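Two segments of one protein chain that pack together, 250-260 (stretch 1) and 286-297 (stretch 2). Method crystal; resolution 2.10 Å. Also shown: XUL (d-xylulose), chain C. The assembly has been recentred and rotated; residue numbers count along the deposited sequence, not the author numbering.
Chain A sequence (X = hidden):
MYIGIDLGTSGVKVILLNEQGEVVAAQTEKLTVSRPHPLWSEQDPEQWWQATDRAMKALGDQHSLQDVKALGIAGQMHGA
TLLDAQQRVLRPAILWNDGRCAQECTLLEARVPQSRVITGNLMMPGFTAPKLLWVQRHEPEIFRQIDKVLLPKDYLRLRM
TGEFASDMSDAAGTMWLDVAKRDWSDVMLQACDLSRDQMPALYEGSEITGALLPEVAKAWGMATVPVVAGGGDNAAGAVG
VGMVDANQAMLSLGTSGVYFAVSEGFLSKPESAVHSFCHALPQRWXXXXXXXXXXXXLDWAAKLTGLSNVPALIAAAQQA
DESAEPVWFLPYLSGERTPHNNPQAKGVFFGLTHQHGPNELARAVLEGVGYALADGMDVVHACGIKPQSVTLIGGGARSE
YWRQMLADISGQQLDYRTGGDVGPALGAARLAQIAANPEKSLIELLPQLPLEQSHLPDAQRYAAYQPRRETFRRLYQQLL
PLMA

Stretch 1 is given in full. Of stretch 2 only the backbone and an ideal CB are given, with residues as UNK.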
ATOM      1  N   MET A 250      32.092  -0.399   8.994  1.00 21.86           N
ATOM      2  CA  MET A 250      31.673  -0.401   7.609  1.00 28.50           C
ATOM      3  C   MET A 250      30.179  -0.624   7.464  1.00 25.38           C
ATOM      4  O   MET A 250      29.583  -1.368   8.219  1.00 26.20           O
ATOM      5  CB  MET A 250      32.454  -1.435   6.805  1.00 38.75           C
ATOM      6  CG  MET A 250      32.113  -2.870   7.131  1.00 53.14           C
ATOM      7  SD  MET A 250      33.233  -4.108   6.466  1.00 49.35           S
ATOM      8  CE  MET A 250      32.555  -4.312   4.856  1.00 35.53           C
ATOM      9  N   LEU A 251      29.591   0.037   6.482  1.00 19.22           N
ATOM     10  CA  LEU A 251      28.211  -0.187   6.102  1.00 30.05           C
ATOM     11  C   LEU A 251      28.137  -0.682   4.674  1.00 27.42           C
ATOM     12  O   LEU A 251      28.521   0.018   3.755  1.00 22.56           O
ATOM     13  CB  LEU A 251      27.390   1.093   6.249  1.00 29.14           C
ATOM     14  CG  LEU A 251      25.951   1.109   5.746  1.00 33.26           C
ATOM     15  CD1 LEU A 251      25.073   0.193   6.554  1.00 26.43           C
ATOM     16  CD2 LEU A 251      25.401   2.504   5.773  1.00 40.01           C
ATOM     17  N   SER A 252      27.651  -1.900   4.498  1.00 22.46           N
ATOM     18  CA  SER A 252      27.556  -2.459   3.168  1.00 28.25           C
ATOM     19  C   SER A 252      26.164  -2.324   2.603  1.00 34.04           C
ATOM     20  O   SER A 252      25.243  -2.998   3.030  1.00 31.46           O
ATOM     21  CB  SER A 252      28.027  -3.900   3.120  1.00 46.95           C
ATOM     22  OG  SER A 252      28.028  -4.392   1.796  1.00 42.90           O
ATOM     23  N   LEU A 253      26.034  -1.439   1.630  1.00 28.86           N
ATOM     24  CA  LEU A 253      24.798  -1.281   0.904  1.00 34.93           C
ATOM     25  C   LEU A 253      24.787  -2.183  -0.321  1.00 37.26           C
ATOM     26  O   LEU A 253      24.491  -1.751  -1.419  1.00 47.43           O
ATOM     27  CB  LEU A 253      24.598   0.182   0.520  1.00 48.24           C
ATOM     28  CG  LEU A 253      25.094   1.231   1.517  1.00 47.72           C
ATOM     29  CD1 LEU A 253      25.365   2.522   0.834  1.00 61.26           C
ATOM     30  CD2 LEU A 253      24.113   1.441   2.616  1.00 34.20           C
ATOM     31  N   GLY A 254      25.123  -3.443  -0.106  1.00 39.32           N
ATOM     32  CA  GLY A 254      25.189  -4.410  -1.174  1.00 40.95           C
ATOM     33  C   GLY A 254      23.909  -5.201  -1.289  1.00 46.33           C
ATOM     34  O   GLY A 254      22.860  -4.764  -0.844  1.00 50.39           O
ATOM     35  N   THR A 255      24.006  -6.375  -1.888  1.00 42.87           N
ATOM     36  CA  THR A 255      22.863  -7.255  -2.021  1.00 46.58           C
ATOM     37  C   THR A 255      22.525  -7.859  -0.686  1.00 56.24           C
ATOM     38  O   THR A 255      21.422  -8.337  -0.474  1.00 59.90           O
ATOM     39  CB  THR A 255      23.179  -8.366  -3.004  1.00 64.20           C
ATOM     40  OG1 THR A 255      24.357  -9.055  -2.576  1.00 69.76           O
ATOM     41  CG2 THR A 255      23.567  -7.790  -4.360  1.00 69.60           C
ATOM     42  N   SER A 256      23.488  -7.835   0.218  1.00 45.34           N
ATOM     43  CA  SER A 256      23.216  -8.175   1.591  1.00 47.24           C
ATOM     44  C   SER A 256      23.690  -7.071   2.502  1.00 38.28           C
ATOM     45  O   SER A 256      24.859  -6.736   2.509  1.00 44.83           O
ATOM     46  CB  SER A 256      23.892  -9.486   1.950  1.00 57.44           C
ATOM     47  OG  SER A 256      25.143  -9.251   2.546  1.00 63.59           O
ATOM     48  N   GLY A 257      22.773  -6.493   3.258  1.00 31.02           N
ATOM     49  CA  GLY A 257      23.076  -5.307   4.019  1.00 25.90           C
ATOM     50  C   GLY A 257      23.625  -5.646   5.384  1.00 25.69           C
ATOM     51  O   GLY A 257      23.053  -6.460   6.086  1.00 22.87           O
ATOM     52  N   VAL A 258      24.732  -5.017   5.748  1.00 19.39           N
ATOM     53  CA  VAL A 258      25.346  -5.226   7.049  1.00 32.46           C
ATOM     54  C   VAL A 258      25.946  -3.941   7.584  1.00 18.66           C
ATOM     55  O   VAL A 258      26.492  -3.152   6.840  1.00 26.24           O
ATOM     56  CB  VAL A 258      26.510  -6.248   6.990  1.00 46.49           C
ATOM     57  CG1 VAL A 258      26.770  -6.814   8.349  1.00 49.53           C
ATOM     58  CG2 VAL A 258      26.241  -7.329   6.007  1.00 44.76           C
ATOM     59  N   TYR A 259      25.870  -3.756   8.887  1.00 25.31           N
ATOM     60  CA  TYR A 259      26.756  -2.826   9.564  1.00 27.74           C
ATOM     61  C   TYR A 259      27.702  -3.581  10.470  1.00 30.74           C
ATOM     62  O   TYR A 259      27.277  -4.303  11.353  1.00 31.28           O
ATOM     63  CB  TYR A 259      25.952  -1.791  10.354  1.00 28.25           C
ATOM     64  CG  TYR A 259      26.747  -0.646  10.947  1.00 16.11           C
ATOM     65  CD1 TYR A 259      27.534   0.165  10.162  1.00 26.85           C
ATOM     66  CD2 TYR A 259      26.683  -0.361  12.302  1.00 23.69           C
ATOM     67  CE1 TYR A 259      28.244   1.203  10.704  1.00 30.11           C
ATOM     68  CE2 TYR A 259      27.391   0.679  12.853  1.00 22.43           C
ATOM     69  CZ  TYR A 259      28.171   1.458  12.044  1.00 32.55           C
ATOM     70  OH  TYR A 259      28.874   2.494  12.579  1.00 36.25           O
ATOM     71  N   PHE A 260      28.991  -3.409  10.227  1.00 27.36           N
ATOM     72  CA  PHE A 260      30.028  -4.156  10.915  1.00 25.43           C
ATOM     73  C   PHE A 260      30.984  -3.171  11.565  1.00 29.91           C
ATOM     74  O   PHE A 260      31.528  -2.307  10.897  1.00 29.14           O
ATOM     75  CB  PHE A 260      30.773  -5.030   9.904  1.00 33.49           C
ATOM     76  CG  PHE A 260      31.734  -5.992  10.511  1.00 16.13           C
ATOM     77  CD1 PHE A 260      31.490  -7.343  10.481  1.00 35.66           C
ATOM     78  CD2 PHE A 260      32.900  -5.555  11.075  1.00 34.85           C
ATOM     79  CE1 PHE A 260      32.375  -8.231  11.028  1.00 36.37           C
ATOM     80  CE2 PHE A 260      33.797  -6.442  11.621  1.00 28.07           C
ATOM     81  CZ  PHE A 260      33.528  -7.777  11.600  1.00 38.66           C
ATOM     82  N   UNK A 286      33.892  -7.782  17.554  1.00 25.36           N
ATOM     83  CA  UNK A 286      33.033  -6.940  16.735  1.00 29.37           C
ATOM     84  C   UNK A 286      31.549  -7.039  17.033  1.00 29.22           C
ATOM     85  O   UNK A 286      31.066  -8.031  17.563  1.00 32.79           O
ATOM     86  CB  UNK A 286      33.259  -7.282  15.261  1.00 29.37           C
ATOM     87  N   UNK A 287      30.835  -5.985  16.680  1.00 28.13           N
ATOM     88  CA  UNK A 287      29.392  -5.993  16.678  1.00 36.16           C
ATOM     89  C   UNK A 287      28.927  -6.078  15.243  1.00 26.54           C
ATOM     90  O   UNK A 287      29.622  -5.667  14.334  1.00 26.37           O
ATOM     91  CB  UNK A 287      28.822  -4.757  17.377  1.00 36.16           C
ATOM     92  N   UNK A 288      27.740  -6.617  15.049  1.00 33.27           N
ATOM     93  CA  UNK A 288      27.120  -6.580  13.742  1.00 38.17           C
ATOM     94  C   UNK A 288      25.601  -6.564  13.795  1.00 23.32           C
ATOM     95  O   UNK A 288      24.994  -7.031  14.747  1.00 24.35           O
ATOM     96  CB  UNK A 288      27.590  -7.781  12.919  1.00 38.17           C
ATOM     97  N   UNK A 289      25.008  -5.994  12.759  1.00 24.49           N
ATOM     98  CA  UNK A 289      23.574  -5.950  12.625  1.00 25.91           C
ATOM     99  C   UNK A 289      23.192  -6.076  11.171  1.00 30.90           C
ATOM    100  O   UNK A 289      23.766  -5.418  10.318  1.00 23.59           O
ATOM    101  CB  UNK A 289      23.008  -4.661  13.225  1.00 25.91           C
ATOM    102  N   UNK A 290      22.226  -6.934  10.896  1.00 25.71           N
ATOM    103  CA  UNK A 290      21.637  -6.984   9.581  1.00 38.19           C
ATOM    104  C   UNK A 290      20.992  -5.646   9.265  1.00 23.11           C
ATOM    105  O   UNK A 290      20.334  -5.052  10.098  1.00 37.77           O
ATOM    106  CB  UNK A 290      20.618  -8.121   9.483  1.00 38.19           C
ATOM    107  N   UNK A 291      21.222  -5.170   8.058  1.00 34.73           N
ATOM    108  CA  UNK A 291      20.638  -3.929   7.608  1.00 28.85           C
ATOM    109  C   UNK A 291      19.873  -4.162   6.335  1.00 31.48           C
ATOM    110  O   UNK A 291      20.027  -5.188   5.700  1.00 32.69           O
ATOM    111  CB  UNK A 291      21.710  -2.857   7.406  1.00 28.85           C
ATOM    112  N   UNK A 292      19.044  -3.199   5.963  1.00 36.43           N
ATOM    113  CA  UNK A 292      18.439  -3.168   4.642  1.00 31.57           C
ATOM    114  C   UNK A 292      19.526  -3.256   3.578  1.00 25.42           C
ATOM    115  O   UNK A 292      20.631  -2.776   3.763  1.00 31.50           O
ATOM    116  CB  UNK A 292      17.601  -1.901   4.457  1.00 31.57           C
ATOM    117  N   UNK A 293      19.182  -3.886   2.467  1.00 35.95           N
ATOM    118  CA  UNK A 293      19.989  -3.826   1.268  1.00 35.68           C
ATOM    119  C   UNK A 293      19.647  -2.556   0.509  1.00 30.58           C
ATOM    120  O   UNK A 293      18.769  -2.553  -0.324  1.00 42.19           O
ATOM    121  CB  UNK A 293      19.773  -5.064   0.395  1.00 35.68           C
ATOM    122  N   UNK A 294      20.357  -1.481   0.817  1.00 49.71           N
ATOM    123  CA  UNK A 294      20.115  -0.184   0.201  1.00 33.71           C
ATOM    124  C   UNK A 294      20.228  -0.327  -1.301  1.00 46.68           C
ATOM    125  O   UNK A 294      19.620   0.418  -2.058  1.00 50.77           O
ATOM    126  CB  UNK A 294      21.092   0.871   0.723  1.00 33.71           C
ATOM    127  N   UNK A 295      21.025  -1.299  -1.722  1.00 51.14           N
ATOM    128  CA  UNK A 295      21.172  -1.650  -3.121  1.00 55.17           C
ATOM    129  C   UNK A 295      19.864  -2.206  -3.667  1.00 46.99           C
ATOM    130  O   UNK A 295      19.313  -1.696  -4.629  1.00 39.02           O
ATOM    131  CB  UNK A 295      22.305  -2.662  -3.305  1.00 55.17           C
ATOM    132  N   UNK A 296      19.402  -3.278  -3.044  1.00 34.31           N
ATOM    133  CA  UNK A 296      18.204  -3.938  -3.510  1.00 46.24           C
ATOM    134  C   UNK A 296      16.960  -3.103  -3.229  1.00 52.52           C
ATOM    135  O   UNK A 296      15.861  -3.483  -3.629  1.00 61.49           O
ATOM    136  CB  UNK A 296      18.076  -5.316  -2.857  1.00 46.24           C
ATOM    137  N   UNK A 297      17.136  -1.964  -2.576  1.00 53.22           N
ATOM    138  CA  UNK A 297      16.032  -1.033  -2.372  1.00 50.74           C
ATOM    139  C   UNK A 297      16.000   0.029  -3.468  1.00 53.76           C
ATOM    140  O   UNK A 297      15.006   0.179  -4.163  1.00 45.86           O
ATOM    141  CB  UNK A 297      16.143  -0.370  -0.998  1.00 50.74           C
TER
HETATM  142  C1  XUL C4930      24.356 -13.776  10.826  1.00 94.04           C
HETATM  143  C2  XUL C4930      24.774 -13.224   9.474  1.00101.84           C
HETATM  144  C3  XUL C4930      25.731 -14.013   8.652  1.00 47.09           C
HETATM  145  C4  XUL C4930      24.950 -14.461   7.446  1.00 57.13           C
HETATM  146  C5  XUL C4930      25.613 -15.601   6.701  1.00 32.58           C
HETATM  147  O1  XUL C4930      25.288 -13.438  11.820  1.00 49.32           O
HETATM  148  O2  XUL C4930      23.892 -12.368   8.783  1.00 96.61           O
HETATM  149  O3  XUL C4930      26.034 -15.155   9.400  1.00101.39           O
HETATM  150  O4  XUL C4930      23.716 -14.880   7.960  1.00 93.06           O
HETATM  151  O5  XUL C4930      26.771 -15.970   7.380  1.00 37.74           O

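Position 286 has extended backbone angles (-152/156) and a CA-to-CB bond directed toward stretch 1, its ideal CB 3.7 Å from F260 CZ. A flat ring could lie along the phenyl group; an aliphatic chain would also suit. The residue is H286, with chi1 at 84° (p). Its ring forms an offset stack with that of F260, centroids 4.0 Å apart and planes at 21°, and H286 CG lies 3.3 Å from F260 CZ.

At 287 the CB points away and no atom of stretch 1 lies within 5.5 Å of it, so stretch 1 sets no preference. The residue is L287; its backbone O sits over one face of the F260 ring.

Position 288 pairs with F260 across the antiparallel sheet, in a non-hydrogen-bonded pair. Its ideal CB is 4.6 Å from F260 CD1 and 4.7 Å from V258 CG1, an apolar setting that favours an aliphatic or thioether chain. M288 fits: its SD is 4.2 Å from V258 CG1. Its CE also comes within 3.4 Å of O2 of the bound d-xylulose.

At 289 the backbone sets the register and leaves the side chain open: Y259 N donates to its O at 3.0 Å (174°), and its N donates to Y259 O at 3.2 Å (152°). The CB shares a face with Y259, where small polar or modest apolar groups are possible. In S289 (chi1 t), OG lies 3.3 Å from the O of 290.

At 290 the CB shares a face with V258 but meets little, 4.5 Å from G257 O. Many residues would suit, beta-branched ones among them; it is V290.

Position 291 points toward stretch 1, its ideal CB 3.9 Å from G257 C. An ideal CB on G257 would clash with the O of 291, so its absence permits close approach. Beyond, Y259 CB and L251 CD1 offer apolar surface for leucine, isoleucine or methionine. In M291, CG is 3.9 Å from Y259 CB and CE 4.3 Å from L251 CD1, while M291 N donates to G257 O at 3.0 Å (172°).

Position 292 points away, beyond 5.5 Å; stretch 1 sets no preference. L292 is found.

At 293, immediately before a helix, the ideal CB is 3.3 Å from G254 O and 3.8 Å from T255 O. A small donor fits these carbonyls: S293 OG lies 3.1 Å from T255 O.

Position 294 points toward L253, favouring a small apolar group; A294 CB packs 3.5 Å from L253 CB.

At 295 two carbonyls crowd the CB, arguing for a small residue; A295 CB sits 3.0 Å from L253 O and 3.3 Å from G254 O.

At 296 the CB points sideways; 297 is out of reach. Stretch 1 asks little of either: S296 and C297.

Stretch 2 286-297: HLMSVMLSAASC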
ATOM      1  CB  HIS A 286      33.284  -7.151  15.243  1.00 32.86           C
ATOM      2  CG  HIS A 286      32.542  -8.307  14.652  1.00 26.54           C
ATOM      3  ND1 HIS A 286      33.106  -9.549  14.494  1.00 25.18           N
ATOM      4  CD2 HIS A 286      31.286  -8.404  14.161  1.00 21.03           C
ATOM      5  CE1 HIS A 286      32.228 -10.361  13.939  1.00 35.03           C
ATOM      6  NE2 HIS A 286      31.117  -9.690  13.729  1.00 29.33           N
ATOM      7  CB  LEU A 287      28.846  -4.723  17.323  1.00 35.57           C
ATOM      8  CG  LEU A 287      28.515  -4.747  18.805  1.00 40.20           C
ATOM      9  CD1 LEU A 287      29.463  -5.597  19.554  1.00 41.11           C
ATOM     10  CD2 LEU A 287      28.512  -3.363  19.363  1.00 38.57           C
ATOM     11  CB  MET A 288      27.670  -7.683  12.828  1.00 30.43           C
ATOM     12  CG  MET A 288      26.847  -8.935  12.747  1.00 55.95           C
ATOM     13  SD  MET A 288      25.347  -8.719  11.793  1.00 66.84           S
ATOM     14  CE  MET A 288      25.467 -10.066  10.651  1.00 46.16           C
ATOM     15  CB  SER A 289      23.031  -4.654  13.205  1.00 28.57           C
ATOM     16  OG  SER A 289      21.637  -4.623  13.123  1.00 41.85           O
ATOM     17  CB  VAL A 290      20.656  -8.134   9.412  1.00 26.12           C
ATOM     18  CG1 VAL A 290      20.105  -8.156   8.024  1.00 33.14           C
ATOM     19  CG2 VAL A 290      21.332  -9.431   9.693  1.00 33.00           C
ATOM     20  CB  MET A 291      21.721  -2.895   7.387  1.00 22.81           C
ATOM     21  CG  MET A 291      22.523  -2.591   8.639  1.00 35.05           C
ATOM     22  SD  MET A 291      21.593  -1.744   9.895  1.00 30.48           S
ATOM     23  CE  MET A 291      22.199  -0.119   9.686  1.00 46.88           C
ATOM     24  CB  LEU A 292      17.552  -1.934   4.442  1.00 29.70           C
ATOM     25  CG  LEU A 292      16.256  -1.847   5.236  1.00 26.12           C
ATOM     26  CD1 LEU A 292      15.896  -0.424   5.487  1.00 39.35           C
ATOM     27  CD2 LEU A 292      15.118  -2.576   4.575  1.00 31.38           C
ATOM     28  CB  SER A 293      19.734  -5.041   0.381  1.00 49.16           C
ATOM     29  OG  SER A 293      19.814  -6.233   1.125  1.00 58.43           O
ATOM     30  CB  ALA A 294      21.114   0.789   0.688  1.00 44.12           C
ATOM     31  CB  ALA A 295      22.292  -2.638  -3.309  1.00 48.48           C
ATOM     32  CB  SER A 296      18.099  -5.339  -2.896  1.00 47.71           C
ATOM     33  OG  SER A 296      16.738  -5.712  -2.776  1.00 64.07           O
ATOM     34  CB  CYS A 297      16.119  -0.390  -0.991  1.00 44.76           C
ATOM     35  SG  CYS A 297      15.468  -1.399   0.358  1.00 56.64           S
TER
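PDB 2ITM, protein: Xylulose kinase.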